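Local coordinates for ribosomal large subunit pseudouridine synthase D (Escherichia coli, PDB 1PRZ), which catalyses the isomerisation of specific uridines to pseudouridine in 23S ribosomal RNA of the large ribosomal subunit, at residues A[1-6]-A[40-45]; A[19-24]-A[221-226]; A[94-99]-A[207-212]; A[100-105]-A[170-175]; A[161-166]-A[176-181]. All coordinates share one frame; numbering follows the deposited sequence.

Interaction 1 of 5, residues A[1-6]-A[40-45]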
# COMPACT_ATOMS: atom_id res chain seq x y z
N ALA A 1 8.15 22.92 18.36
CA ALA A 1 8.97 21.96 19.16
C ALA A 1 9.60 20.82 18.29
O ALA A 1 9.83 20.98 17.09
CB ALA A 1 8.09 21.38 20.32
N ARG A 2 9.87 19.67 18.92
CA ARG A 2 10.49 18.49 18.29
C ARG A 2 10.45 18.37 16.73
O ARG A 2 11.44 18.65 16.04
CB ARG A 2 9.87 17.23 18.92
CG ARG A 2 9.34 17.44 20.35
CD ARG A 2 8.27 16.36 20.69
NE ARG A 2 7.25 16.29 19.64
CZ ARG A 2 6.14 17.04 19.58
NH1 ARG A 2 5.30 16.88 18.55
NH2 ARG A 2 5.84 17.92 20.55
N PHE A 3 9.32 17.91 16.18
CA PHE A 3 9.20 17.76 14.72
C PHE A 3 9.00 19.12 14.01
O PHE A 3 8.10 19.89 14.35
CB PHE A 3 8.01 16.86 14.38
CG PHE A 3 8.00 15.56 15.13
CD1 PHE A 3 9.15 14.77 15.22
CD2 PHE A 3 6.81 15.09 15.68
CE1 PHE A 3 9.11 13.52 15.85
CE2 PHE A 3 6.76 13.84 16.32
CZ PHE A 3 7.91 13.06 16.41
N GLU A 4 9.83 19.39 13.01
CA GLU A 4 9.74 20.66 12.31
C GLU A 4 9.04 20.60 10.96
O GLU A 4 8.95 19.55 10.32
CB GLU A 4 11.14 21.22 12.07
CG GLU A 4 11.86 21.67 13.33
CD GLU A 4 11.24 22.90 13.93
OE1 GLU A 4 11.13 23.93 13.19
OE2 GLU A 4 10.86 22.84 15.13
N PRO A 5 8.50 21.75 10.51
CA PRO A 5 7.84 21.77 9.21
C PRO A 5 8.95 21.72 8.16
O PRO A 5 10.03 22.31 8.33
CB PRO A 5 7.08 23.11 9.21
CG PRO A 5 7.90 23.98 10.16
CD PRO A 5 8.20 22.98 11.28
N GLN A 6 8.71 20.99 7.07
CA GLN A 6 9.68 20.91 6.01
C GLN A 6 8.96 21.04 4.67
O GLN A 6 7.88 20.48 4.46
CB GLN A 6 10.44 19.59 6.08
CG GLN A 6 11.34 19.46 7.30
CD GLN A 6 12.06 18.09 7.33
OE1 GLN A 6 11.44 17.03 7.47
NE2 GLN A 6 13.39 18.13 7.17
N THR A 40 9.38 13.42 6.69
CA THR A 40 8.19 12.57 6.61
C THR A 40 6.94 13.37 6.22
O THR A 40 6.99 14.59 6.10
CB THR A 40 7.89 11.93 7.98
OG1 THR A 40 7.35 12.97 8.94
CG2 THR A 40 9.18 11.31 8.54
N VAL A 41 5.85 12.65 5.99
CA VAL A 41 4.56 13.27 5.66
C VAL A 41 4.18 14.23 6.81
O VAL A 41 3.65 15.31 6.58
CB VAL A 41 3.46 12.19 5.49
CG1 VAL A 41 2.09 12.84 5.35
CG2 VAL A 41 3.75 11.36 4.25
N LEU A 42 4.47 13.83 8.05
CA LEU A 42 4.15 14.70 9.19
C LEU A 42 4.86 16.05 9.00
O LEU A 42 4.24 17.12 9.15
CB LEU A 42 4.58 14.05 10.52
CG LEU A 42 4.15 14.83 11.77
CD1 LEU A 42 3.78 13.86 12.93
CD2 LEU A 42 5.29 15.75 12.19
N ASN A 43 6.13 16.02 8.64
CA ASN A 43 6.88 17.26 8.42
C ASN A 43 6.27 18.05 7.28
O ASN A 43 6.19 19.29 7.33
CB ASN A 43 8.35 16.98 8.08
CG ASN A 43 9.08 16.23 9.19
OD1 ASN A 43 9.33 15.03 9.08
ND2 ASN A 43 9.41 16.94 10.27
N ALA A 44 5.85 17.36 6.22
CA ALA A 44 5.27 18.05 5.08
C ALA A 44 3.97 18.74 5.49
O ALA A 44 3.67 19.84 5.04
CB ALA A 44 5.00 17.05 3.95
N LEU A 45 3.19 18.07 6.33
CA LEU A 45 1.91 18.62 6.75
C LEU A 45 2.09 19.87 7.59
O LEU A 45 1.37 20.83 7.41
CB LEU A 45 1.10 17.58 7.55
CG LEU A 45 0.58 16.40 6.74
CD1 LEU A 45 -0.00 15.32 7.65
CD2 LEU A 45 -0.46 16.90 5.79
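Two hydrogen bonds tie Glu-4 and Gln-6 to Asn-43, in the first turn of helix 41-48. Asn-43 ND2 gives its N-H to Glu-4 O at 2.7 Å, nearly straight (174°), with the acceptor in the plane of the amide and the donor in the carbonyl plane of Glu-4. In the reverse sense Gln-6 N donates to Asn-43 O at 3.1 Å, arriving from above that carbonyl plane. The amide oxygen of Asn-43 turns back to the N-cap residue: Thr-40 N, 2.9 Å from Asn-43 OD1, lies on a lone pair, as in one half of a capping box, while Thr-40 OG1 donates to the same oxygen from above the carbonyl plane. Gln-6 OE1 accepts from Gly-39 N.

Packing contact is slighter. Phe-3 CB meets Leu-42 CD2 at 3.7 Å, the two side chains crossing at about a right angle. Gln-6 runs alongside Asn-43, pointing the same way, its OE1 touching Asn-43 CG at 3.0 Å without a bond between the amides.

A chi1 of -60° sets the Asn-43 amide with OD1 facing Thr-40 and ND2 facing Glu-4 O. These distinct donor and acceptor roles fix the flip of the group and join the N-terminal segment to the start of the helix.

Interaction 2 of 5, residues A[19-24]-A[221-226]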
# COMPACT_ATOMS: atom_id res chain seq x y z
N ILE A 19 -10.68 17.47 5.99
CA ILE A 19 -9.71 16.44 5.66
C ILE A 19 -8.86 16.76 4.45
O ILE A 19 -9.20 17.64 3.63
CB ILE A 19 -10.42 15.06 5.43
CG1 ILE A 19 -11.40 15.16 4.26
CG2 ILE A 19 -11.16 14.62 6.69
CD1 ILE A 19 -12.01 13.79 3.89
N ILE A 20 -7.75 16.03 4.36
CA ILE A 20 -6.86 16.12 3.23
C ILE A 20 -6.62 14.65 2.81
O ILE A 20 -6.41 13.79 3.67
CB ILE A 20 -5.48 16.71 3.57
CG1 ILE A 20 -5.61 18.15 4.09
CG2 ILE A 20 -4.64 16.73 2.33
CD1 ILE A 20 -4.28 18.71 4.61
N VAL A 21 -6.68 14.38 1.52
CA VAL A 21 -6.41 13.04 1.00
C VAL A 21 -5.23 13.25 0.07
O VAL A 21 -5.26 14.16 -0.76
CB VAL A 21 -7.63 12.50 0.23
CG1 VAL A 21 -7.30 11.13 -0.38
CG2 VAL A 21 -8.83 12.39 1.17
N ILE A 22 -4.18 12.44 0.23
CA ILE A 22 -3.00 12.56 -0.59
C ILE A 22 -2.70 11.25 -1.29
O ILE A 22 -3.20 10.20 -0.92
CB ILE A 22 -1.75 12.96 0.25
CG1 ILE A 22 -1.46 11.88 1.31
CG2 ILE A 22 -1.97 14.32 0.92
CD1 ILE A 22 -0.15 12.06 2.09
N ASN A 23 -1.87 11.36 -2.32
CA ASN A 23 -1.41 10.17 -3.06
C ASN A 23 0.08 10.17 -2.72
O ASN A 23 0.87 10.96 -3.27
CB ASN A 23 -1.62 10.38 -4.56
CG ASN A 23 -1.06 9.24 -5.39
OD1 ASN A 23 -0.42 8.32 -4.86
ND2 ASN A 23 -1.28 9.30 -6.72
N LYS A 24 0.47 9.30 -1.80
CA LYS A 24 1.85 9.28 -1.36
C LYS A 24 2.79 8.53 -2.29
O LYS A 24 2.48 7.45 -2.76
CB LYS A 24 1.93 8.66 0.04
CG LYS A 24 3.32 8.81 0.71
CD LYS A 24 3.43 7.99 2.02
CE LYS A 24 3.58 6.47 1.78
NZ LYS A 24 4.84 6.19 1.10
N MSE A 221 -17.70 9.31 0.70
CA MSE A 221 -16.81 9.83 -0.32
C MSE A 221 -15.84 8.74 -0.77
O MSE A 221 -15.52 7.82 -0.00
CB MSE A 221 -16.08 11.07 0.25
CG MSE A 221 -17.06 12.23 0.69
SE MSE A 221 -15.99 13.79 0.75
CE MSE A 221 -16.25 14.42 -1.03
N GLU A 222 -15.38 8.84 -2.00
CA GLU A 222 -14.47 7.83 -2.57
C GLU A 222 -13.41 8.46 -3.45
O GLU A 222 -13.72 9.35 -4.25
CB GLU A 222 -15.29 6.83 -3.39
CG GLU A 222 -14.51 5.78 -4.12
CD GLU A 222 -15.46 4.80 -4.83
OE1 GLU A 222 -16.27 4.12 -4.13
OE2 GLU A 222 -15.41 4.74 -6.07
N TRP A 223 -12.16 7.99 -3.33
CA TRP A 223 -11.07 8.53 -4.13
C TRP A 223 -10.25 7.40 -4.73
O TRP A 223 -10.23 6.29 -4.22
CB TRP A 223 -10.15 9.40 -3.28
CG TRP A 223 -10.88 10.55 -2.64
CD1 TRP A 223 -11.27 11.73 -3.23
CD2 TRP A 223 -11.35 10.60 -1.30
NE1 TRP A 223 -11.96 12.51 -2.33
CE2 TRP A 223 -12.02 11.85 -1.13
CE3 TRP A 223 -11.28 9.73 -0.21
CZ2 TRP A 223 -12.61 12.23 0.09
CZ3 TRP A 223 -11.86 10.11 1.01
CH2 TRP A 223 -12.51 11.35 1.14
N HIS A 224 -9.58 7.71 -5.84
CA HIS A 224 -8.74 6.73 -6.52
C HIS A 224 -7.44 7.40 -6.84
O HIS A 224 -7.39 8.61 -7.12
CB HIS A 224 -9.36 6.25 -7.83
CG HIS A 224 -10.65 5.49 -7.67
ND1 HIS A 224 -11.86 6.13 -7.46
CD2 HIS A 224 -10.93 4.17 -7.66
CE1 HIS A 224 -12.82 5.24 -7.35
NE2 HIS A 224 -12.29 4.03 -7.47
N ALA A 225 -6.38 6.60 -6.81
CA ALA A 225 -5.05 7.08 -7.16
C ALA A 225 -4.62 6.16 -8.27
O ALA A 225 -4.64 4.94 -8.13
CB ALA A 225 -4.10 6.97 -5.99
N PRO A 226 -4.23 6.74 -9.41
CA PRO A 226 -3.81 5.92 -10.55
C PRO A 226 -2.65 5.02 -10.18
O PRO A 226 -1.83 5.35 -9.34
CB PRO A 226 -3.41 6.94 -11.62
CG PRO A 226 -3.07 8.17 -10.82
CD PRO A 226 -4.09 8.18 -9.70
O HOH W 1 -0.33 7.36 -8.55
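A chi1 of 176° sends Val-21 CG1 away from the backbone N and turns the CG2 branch to Trp-223, whose own chi1 of -58° sets the indole beside its backbone N, where it rises to meet the valine. The methyl and the ring thus come together as a CH-pi contact: Val-21 CG2 stands 3.6 Å from the centroid of the six-membered ring of Trp-223 and only 4° off its normal, almost equally distant from all six carbons. Two residues earlier in the strand, Ile-19 reaches the same ring, its terminal CD1 lying 3.7 Å from Trp-223 CH2.

At the other end of the contact Asn-23 faces Ala-225. Its amide nitrogen ND2 is 3.7 Å from Ala-225 CB, a plain van der Waals approach. The same nitrogen donates to a water at 2.8 Å from ND2, and this water gives a hydrogen to Pro-226 O at 2.6 Å from its oxygen, so the polar end of the interface is bridged indirectly.

Strand 19-24 is the middle strand of the three-stranded sheet and strand 220-224 an outer strand of the seven-stranded one; Ile-19, Val-21 and Asn-23, every second residue, reach across. Trp-223 is packed further by Tyr-14 of strand 12-15 and by Leu-210 and Leu-212 of its neighbouring strand.

No direct hydrogen bond joins the two segments. The two sheets are therefore held together here by dispersion and CH-pi contact around one indole, with a single water mediating the polar link.

Interaction 3 of 5, residues A[94-99]-A[207-212]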
# COMPACT_ATOMS: atom_id res chain seq x y z
N THR A 94 -13.04 1.91 3.84
CA THR A 94 -12.58 0.96 2.82
C THR A 94 -11.21 1.38 2.25
O THR A 94 -11.05 2.50 1.73
CB THR A 94 -13.56 0.88 1.65
OG1 THR A 94 -14.87 0.54 2.14
CG2 THR A 94 -13.09 -0.15 0.62
N ARG A 95 -10.23 0.48 2.37
CA ARG A 95 -8.90 0.75 1.83
C ARG A 95 -8.56 -0.39 0.85
O ARG A 95 -8.27 -1.51 1.28
CB ARG A 95 -7.86 0.84 2.95
CG ARG A 95 -7.99 2.11 3.79
CD ARG A 95 -7.09 2.07 5.01
NE ARG A 95 -7.59 1.19 6.07
CZ ARG A 95 -6.96 1.01 7.24
NH1 ARG A 95 -5.81 1.64 7.49
NH2 ARG A 95 -7.46 0.19 8.16
N GLU A 96 -8.62 -0.08 -0.45
CA GLU A 96 -8.33 -1.10 -1.46
C GLU A 96 -6.93 -0.91 -2.04
O GLU A 96 -6.45 0.21 -2.19
CB GLU A 96 -9.40 -1.02 -2.55
CG GLU A 96 -9.26 -2.05 -3.64
CD GLU A 96 -10.44 -2.00 -4.58
OE1 GLU A 96 -10.47 -1.07 -5.44
OE2 GLU A 96 -11.32 -2.88 -4.42
N TYR A 97 -6.28 -2.03 -2.36
CA TYR A 97 -4.92 -2.02 -2.88
C TYR A 97 -4.80 -2.82 -4.13
O TYR A 97 -5.57 -3.75 -4.33
CB TYR A 97 -3.96 -2.67 -1.90
CG TYR A 97 -3.67 -1.88 -0.68
CD1 TYR A 97 -2.45 -1.22 -0.57
CD2 TYR A 97 -4.59 -1.81 0.38
CE1 TYR A 97 -2.13 -0.51 0.59
CE2 TYR A 97 -4.27 -1.10 1.55
CZ TYR A 97 -3.04 -0.46 1.63
OH TYR A 97 -2.64 0.20 2.78
N GLU A 98 -3.85 -2.43 -4.98
CA GLU A 98 -3.53 -3.22 -6.17
C GLU A 98 -2.09 -3.71 -5.87
O GLU A 98 -1.26 -2.96 -5.35
CB GLU A 98 -3.52 -2.38 -7.43
CG GLU A 98 -3.16 -3.24 -8.61
CD GLU A 98 -4.04 -2.98 -9.81
OE1 GLU A 98 -5.29 -2.90 -9.68
OE2 GLU A 98 -3.45 -2.88 -10.92
N ALA A 99 -1.80 -4.95 -6.23
CA ALA A 99 -0.50 -5.52 -5.94
C ALA A 99 -0.14 -6.52 -7.01
O ALA A 99 -1.01 -7.04 -7.72
CB ALA A 99 -0.53 -6.24 -4.57
N ALA A 207 -1.96 1.75 -2.72
CA ALA A 207 -3.26 2.02 -2.08
C ALA A 207 -4.03 2.80 -3.16
O ALA A 207 -3.89 4.02 -3.31
CB ALA A 207 -3.07 2.87 -0.80
N THR A 208 -4.84 2.04 -3.89
CA THR A 208 -5.55 2.51 -5.05
C THR A 208 -6.93 3.18 -4.89
O THR A 208 -7.30 4.01 -5.71
CB THR A 208 -5.62 1.31 -6.06
OG1 THR A 208 -5.86 1.82 -7.38
CG2 THR A 208 -6.71 0.31 -5.65
N MSE A 209 -7.67 2.85 -3.85
CA MSE A 209 -9.01 3.41 -3.65
C MSE A 209 -9.25 3.54 -2.14
O MSE A 209 -8.80 2.71 -1.35
CB MSE A 209 -10.08 2.50 -4.31
CG MSE A 209 -11.53 3.00 -4.13
SE MSE A 209 -12.30 2.29 -2.52
CE MSE A 209 -12.98 0.61 -3.28
N LEU A 210 -9.95 4.60 -1.76
CA LEU A 210 -10.23 4.87 -0.37
C LEU A 210 -11.66 5.41 -0.31
O LEU A 210 -12.00 6.34 -1.03
CB LEU A 210 -9.24 5.91 0.12
CG LEU A 210 -9.49 6.43 1.52
CD1 LEU A 210 -9.35 5.29 2.48
CD2 LEU A 210 -8.47 7.54 1.81
N ARG A 211 -12.48 4.81 0.54
CA ARG A 211 -13.86 5.26 0.64
C ARG A 211 -14.23 5.40 2.13
O ARG A 211 -13.82 4.59 2.96
CB ARG A 211 -14.77 4.26 -0.09
CG ARG A 211 -16.24 4.61 -0.08
CD ARG A 211 -17.05 3.34 -0.40
NE ARG A 211 -16.87 2.94 -1.78
CZ ARG A 211 -16.81 1.68 -2.21
NH1 ARG A 211 -16.91 0.67 -1.35
NH2 ARG A 211 -16.66 1.44 -3.52
N LEU A 212 -14.98 6.44 2.46
CA LEU A 212 -15.34 6.64 3.85
C LEU A 212 -16.54 7.58 3.98
O LEU A 212 -16.94 8.23 3.01
CB LEU A 212 -14.14 7.22 4.62
CG LEU A 212 -13.58 8.57 4.14
CD1 LEU A 212 -14.47 9.75 4.56
CD2 LEU A 212 -12.17 8.76 4.69
O HOH W 2 -6.74 -0.28 -9.33
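Thr-94 and Arg-211 form a hydrogen-bonded antiparallel pair: Thr-94 N lies 2.9 Å from Arg-211 O, and Arg-211 N lies 3.0 Å from Thr-94 O. Two residues on, Glu-96 N donates to Met-209 O at 2.9 Å. Its carbonyl is shared, since Glu-96 O accepts weak bonds from both Thr-208 N (3.0 Å) and Met-209 N (3.3 Å).

Side chains alternate about this backbone. Glu-96 and Met-209, a selenomethionine, project on the same side as Thr-94, and Glu-96 OE1 rests 3.7 Å from Met-209 CE. On the reverse side Arg-95 CG lies alongside Leu-210 CD1, and Tyr-97 covers Ala-207. A chi1 of -72° swings the phenol beside its own backbone N and across that residue, so that Ala-207 CA sits over its face, 4.1 Å from the ring centroid, and Ala-207 CB is 3.8 Å from Tyr-97 CE1. A serine in place of Tyr-97 would probably uncover Ala-207 and open a gap where the ring now packs.

The second shell is ionic. Glu-96 OE2 makes salt bridges to Arg-153 and Arg-139, Glu-98 OE1 one to Arg-151, and Arg-211 NE one to Glu-222, while a water joins Glu-98 OE1 to Thr-208 OG1. Tyr-97 also touches Leu-64, next to Asp-65, by analogy the active-site aspartate.

Thr-208 and Met-209 together facing Glu-96 make a classic beta bulge, here interrupting an antiparallel strand pair in the large sheet of the pseudouridine synthase fold.

Interaction 4 of 5, residues A[100-105]-A[170-175]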
# COMPACT_ATOMS: atom_id res chain seq x y z
N VAL A 100 1.15 -6.81 -7.09
CA VAL A 100 1.62 -7.83 -8.00
C VAL A 100 2.38 -8.81 -7.12
O VAL A 100 3.32 -8.41 -6.42
CB VAL A 100 2.55 -7.29 -9.09
CG1 VAL A 100 3.00 -8.47 -9.95
CG2 VAL A 100 1.79 -6.23 -9.96
N ALA A 101 1.92 -10.06 -7.10
CA ALA A 101 2.54 -11.09 -6.27
C ALA A 101 3.30 -12.12 -7.10
O ALA A 101 2.99 -12.36 -8.28
CB ALA A 101 1.48 -11.78 -5.42
N ILE A 102 4.31 -12.74 -6.50
CA ILE A 102 5.07 -13.73 -7.23
C ILE A 102 4.27 -15.01 -7.27
O ILE A 102 3.52 -15.34 -6.33
CB ILE A 102 6.46 -14.03 -6.58
CG1 ILE A 102 6.24 -14.78 -5.26
CG2 ILE A 102 7.27 -12.74 -6.39
CD1 ILE A 102 7.33 -15.78 -4.91
N GLY A 103 4.40 -15.71 -8.37
CA GLY A 103 3.75 -16.99 -8.49
C GLY A 103 2.41 -16.95 -9.17
O GLY A 103 1.70 -15.95 -9.13
N HIS A 104 2.08 -18.06 -9.81
CA HIS A 104 0.79 -18.18 -10.46
C HIS A 104 -0.18 -18.57 -9.36
O HIS A 104 0.04 -19.55 -8.64
CB HIS A 104 0.84 -19.26 -11.54
CG HIS A 104 -0.41 -19.36 -12.35
ND1 HIS A 104 -1.55 -19.99 -11.88
CD2 HIS A 104 -0.75 -18.81 -13.54
CE1 HIS A 104 -2.53 -19.82 -12.75
NE2 HIS A 104 -2.07 -19.11 -13.76
N MSE A 105 -1.22 -17.77 -9.18
CA MSE A 105 -2.21 -18.05 -8.16
C MSE A 105 -3.40 -18.47 -8.94
O MSE A 105 -3.57 -18.04 -10.07
CB MSE A 105 -2.49 -16.79 -7.36
CG MSE A 105 -1.34 -16.42 -6.49
SE MSE A 105 -1.43 -14.64 -5.69
CE MSE A 105 -2.82 -14.97 -4.40
N THR A 170 2.56 -18.02 0.50
CA THR A 170 3.53 -18.41 -0.54
C THR A 170 3.62 -17.50 -1.73
O THR A 170 4.31 -17.79 -2.71
CB THR A 170 3.19 -19.88 -0.95
OG1 THR A 170 3.96 -20.73 -0.10
CG2 THR A 170 3.36 -20.17 -2.41
N HIS A 171 2.95 -16.36 -1.63
CA HIS A 171 2.97 -15.42 -2.73
C HIS A 171 3.39 -14.02 -2.31
O HIS A 171 2.57 -13.09 -2.37
CB HIS A 171 1.57 -15.39 -3.36
CG HIS A 171 1.15 -16.73 -3.89
ND1 HIS A 171 1.68 -17.27 -5.05
CD2 HIS A 171 0.31 -17.67 -3.38
CE1 HIS A 171 1.20 -18.49 -5.23
NE2 HIS A 171 0.37 -18.76 -4.23
N PRO A 172 4.65 -13.84 -1.85
CA PRO A 172 5.07 -12.48 -1.45
C PRO A 172 5.02 -11.53 -2.66
O PRO A 172 4.99 -11.94 -3.80
CB PRO A 172 6.49 -12.68 -0.90
CG PRO A 172 6.99 -13.96 -1.63
CD PRO A 172 5.76 -14.83 -1.69
N LEU A 173 4.97 -10.24 -2.39
CA LEU A 173 4.88 -9.29 -3.46
C LEU A 173 6.21 -9.15 -4.17
O LEU A 173 7.25 -9.27 -3.55
CB LEU A 173 4.45 -7.93 -2.89
CG LEU A 173 3.14 -8.02 -2.10
CD1 LEU A 173 2.61 -6.59 -1.75
CD2 LEU A 173 2.09 -8.73 -2.94
N VAL A 174 6.14 -8.90 -5.48
CA VAL A 174 7.30 -8.65 -6.33
C VAL A 174 8.01 -7.41 -5.75
O VAL A 174 7.36 -6.43 -5.36
CB VAL A 174 6.84 -8.30 -7.78
CG1 VAL A 174 8.00 -7.77 -8.61
CG2 VAL A 174 6.22 -9.53 -8.44
N GLY A 175 9.34 -7.48 -5.69
CA GLY A 175 10.15 -6.36 -5.22
C GLY A 175 10.23 -6.09 -3.72
O GLY A 175 10.93 -5.16 -3.31
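His-171 meets Ile-102 and Met-105 just after a Schellman motif, with Thr-170 as its C-prime residue, has closed helix 161-168; the chain then runs beside the end of strand 94-102. CB of His-171 lies 3.6 Å from Ile-102 O. From there CG brings the ring against Met-105, a selenomethionine, whose SE makes a Met-aromatic (selenium) contact, 3.8 Å from His-171 CG. ND1 donates to Ile-102 O at 3.0 Å, the acceptor lying in the ring plane, which fixes the rotation of the imidazole. CE1 reaches 3.8 Å from His-104 O, and at the tip NE2 lies 3.7 Å from Met-105 CG. That carbon stands over the ring centre, on the same face as SE and 3.4 Å from the centroid of His-171, a CH-pi contact; Thr-170 CG2 lies over the opposite face. A side chain on Gly-103 would collide with His-171 ND1.

Apolar packing continues beyond the ring. Ile-102 CG1 crosses to Pro-172 CD, and Val-100 CG1 lies beside Val-174 CG2, both valines also covered by helix 229-244. The backbones form a single bridge, Ala-101 with Leu-173, flanked by two hydrogen bonds. Val-174 N donates to Val-100 O at 3.0 Å; Ile-102 N donates to Pro-172 O at 2.9 Å, almost straight (174°) and nearly along the C=O axis.

Interaction 5 of 5, residues A[161-166]-A[176-181]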
# COMPACT_ATOMS: atom_id res chain seq x y z
N GLN A 161 0.72 -5.73 7.01
CA GLN A 161 -0.32 -6.73 6.85
C GLN A 161 -0.39 -7.40 5.48
O GLN A 161 -0.29 -8.61 5.40
CB GLN A 161 -1.71 -6.16 7.20
CG GLN A 161 -2.75 -7.28 7.33
CD GLN A 161 -4.09 -6.78 7.83
OE1 GLN A 161 -4.17 -6.09 8.83
NE2 GLN A 161 -5.16 -7.15 7.11
N ILE A 162 -0.58 -6.64 4.41
CA ILE A 162 -0.67 -7.29 3.09
C ILE A 162 0.63 -8.03 2.73
O ILE A 162 0.60 -9.17 2.26
CB ILE A 162 -0.99 -6.28 1.99
CG1 ILE A 162 -2.45 -5.81 2.14
CG2 ILE A 162 -0.75 -6.92 0.58
CD1 ILE A 162 -2.82 -4.71 1.17
N ARG A 163 1.76 -7.39 2.96
CA ARG A 163 3.01 -8.04 2.63
C ARG A 163 3.23 -9.36 3.40
O ARG A 163 3.67 -10.35 2.80
CB ARG A 163 4.18 -7.12 2.93
CG ARG A 163 4.30 -5.95 2.04
CD ARG A 163 5.78 -5.54 2.11
NE ARG A 163 5.96 -4.44 2.98
CZ ARG A 163 7.14 -4.04 3.43
NH1 ARG A 163 8.29 -4.65 3.11
NH2 ARG A 163 7.13 -2.98 4.19
N VAL A 164 2.94 -9.37 4.70
CA VAL A 164 3.18 -10.59 5.47
C VAL A 164 2.12 -11.65 5.19
O VAL A 164 2.43 -12.83 5.11
CB VAL A 164 3.33 -10.33 7.00
CG1 VAL A 164 2.00 -10.01 7.64
CG2 VAL A 164 3.94 -11.59 7.66
N HIS A 165 0.87 -11.23 4.96
CA HIS A 165 -0.17 -12.20 4.65
C HIS A 165 0.09 -12.87 3.32
O HIS A 165 -0.09 -14.09 3.18
CB HIS A 165 -1.56 -11.54 4.62
CG HIS A 165 -2.25 -11.55 5.95
ND1 HIS A 165 -1.77 -12.26 7.03
CD2 HIS A 165 -3.41 -10.97 6.35
CE1 HIS A 165 -2.60 -12.11 8.05
NE2 HIS A 165 -3.60 -11.34 7.67
N MSE A 166 0.49 -12.08 2.31
CA MSE A 166 0.77 -12.66 1.01
C MSE A 166 1.98 -13.60 1.13
O MSE A 166 1.97 -14.72 0.60
CB MSE A 166 1.03 -11.57 -0.04
CG MSE A 166 -0.27 -10.80 -0.43
SE MSE A 166 -1.75 -11.97 -1.09
CE MSE A 166 -2.74 -12.14 0.58
N ASP A 176 9.53 -6.88 -2.92
CA ASP A 176 9.50 -6.70 -1.48
C ASP A 176 10.91 -7.05 -0.98
O ASP A 176 11.29 -8.22 -1.01
CB ASP A 176 8.49 -7.66 -0.85
CG ASP A 176 8.13 -7.27 0.57
OD1 ASP A 176 9.07 -6.93 1.36
OD2 ASP A 176 6.91 -7.29 0.89
N PRO A 177 11.64 -6.07 -0.46
CA PRO A 177 13.00 -6.32 0.02
C PRO A 177 13.05 -7.08 1.35
O PRO A 177 14.12 -7.56 1.75
CB PRO A 177 13.59 -4.90 0.12
CG PRO A 177 12.41 -4.07 0.54
CD PRO A 177 11.24 -4.66 -0.24
N VAL A 178 11.90 -7.20 2.01
CA VAL A 178 11.85 -7.90 3.29
C VAL A 178 11.31 -9.34 3.15
O VAL A 178 11.99 -10.32 3.50
CB VAL A 178 10.97 -7.12 4.32
CG1 VAL A 178 10.88 -7.91 5.63
CG2 VAL A 178 11.56 -5.73 4.58
N TYR A 179 10.10 -9.46 2.62
CA TYR A 179 9.46 -10.76 2.48
C TYR A 179 9.74 -11.48 1.16
O TYR A 179 9.55 -12.70 1.05
CB TYR A 179 7.97 -10.59 2.67
CG TYR A 179 7.64 -9.93 3.97
CD1 TYR A 179 7.75 -10.64 5.17
CD2 TYR A 179 7.30 -8.58 4.01
CE1 TYR A 179 7.52 -10.02 6.39
CE2 TYR A 179 7.06 -7.95 5.22
CZ TYR A 179 7.18 -8.68 6.41
OH TYR A 179 7.03 -8.05 7.62
N GLY A 180 10.20 -10.74 0.16
CA GLY A 180 10.49 -11.37 -1.11
C GLY A 180 11.92 -11.87 -1.25
O GLY A 180 12.83 -11.48 -0.51
N GLY A 181 12.12 -12.76 -2.21
CA GLY A 181 13.45 -13.28 -2.46
C GLY A 181 13.90 -12.63 -3.75
O GLY A 181 13.40 -11.56 -4.11
O HOH W 3 5.24 -9.43 0.35
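Arg-163 and Asp-176 form the polar heart of the contact, where a salt bridge runs from Arg-163 NH1 to Asp-176 OD1 at 3.0 Å. The oxygen lies within the guanidinium plane, whereas the donor comes from above the carboxylate plane, the two planes being 39° apart. The arginine has a second acid partner: NH2 forms a salt bridge with OD2 of Asp-65, the probable catalytic residue.

The tight packing is around Tyr-179. Arg-163 C and Val-164 N lie over one face of its ring, Val-178 CG1 over the centre of the other, while Tyr-179 CD2 touches Arg-163 CB at 3.6 Å. CE2 of the ring lies over one face of the guanidinium, 4.1 Å from Arg-163 NH1. The phenol oxygen is hydrogen-bonded to His-160 ND1 and Met-125 N.

Asp-176 also shapes its own loop. CG stands anti to the backbone N (chi1 -164°), bringing OD1 back over the following residues, where it accepts from Val-178 N at 2.9 Å, making an Asx turn, and from Tyr-179 N at 3.0 Å, completing an Asx motif. Replacement of Asp-176 by an alanine would probably leave Arg-163 NH1 and both amides without their acceptor and let the turn relax.

On the looser side a water donates to both Asp-176 OD2 and Arg-163 O, linking the carboxylate to the helix backbone. Pro-177, exposed to solvent, only grazes the guanidinium, its CD 4.5 Å from Arg-163 NH1.

Overall arrangement
Interactions 4 and 5 lie 9 Å apart between centres and share the helix end, where His-171 N approaches Met-166 O at 2.9 Å. Interaction 3 uses the same strand as interaction 4 and touches interaction 5 as well, Tyr-97 CD2 lying 3.5 Å from Ile-162 CD1. These three gather around Asp-65, probably the catalytic aspartate: between side chains, Arg-163 is about 3 Å from it, Tyr-97 and Leu-173 about 8 Å. Interaction 2 packs the smaller sheet onto side chains of the outermost strand, 220-224, of the larger; that strand neighbours 205-213 of interaction 3, Met-221 N lying 2.7 Å from Leu-212 O. Interaction 1 stands apart, about 35 Å from interaction 4 between centres, meeting interaction 2 through Val-41 and Ile-22.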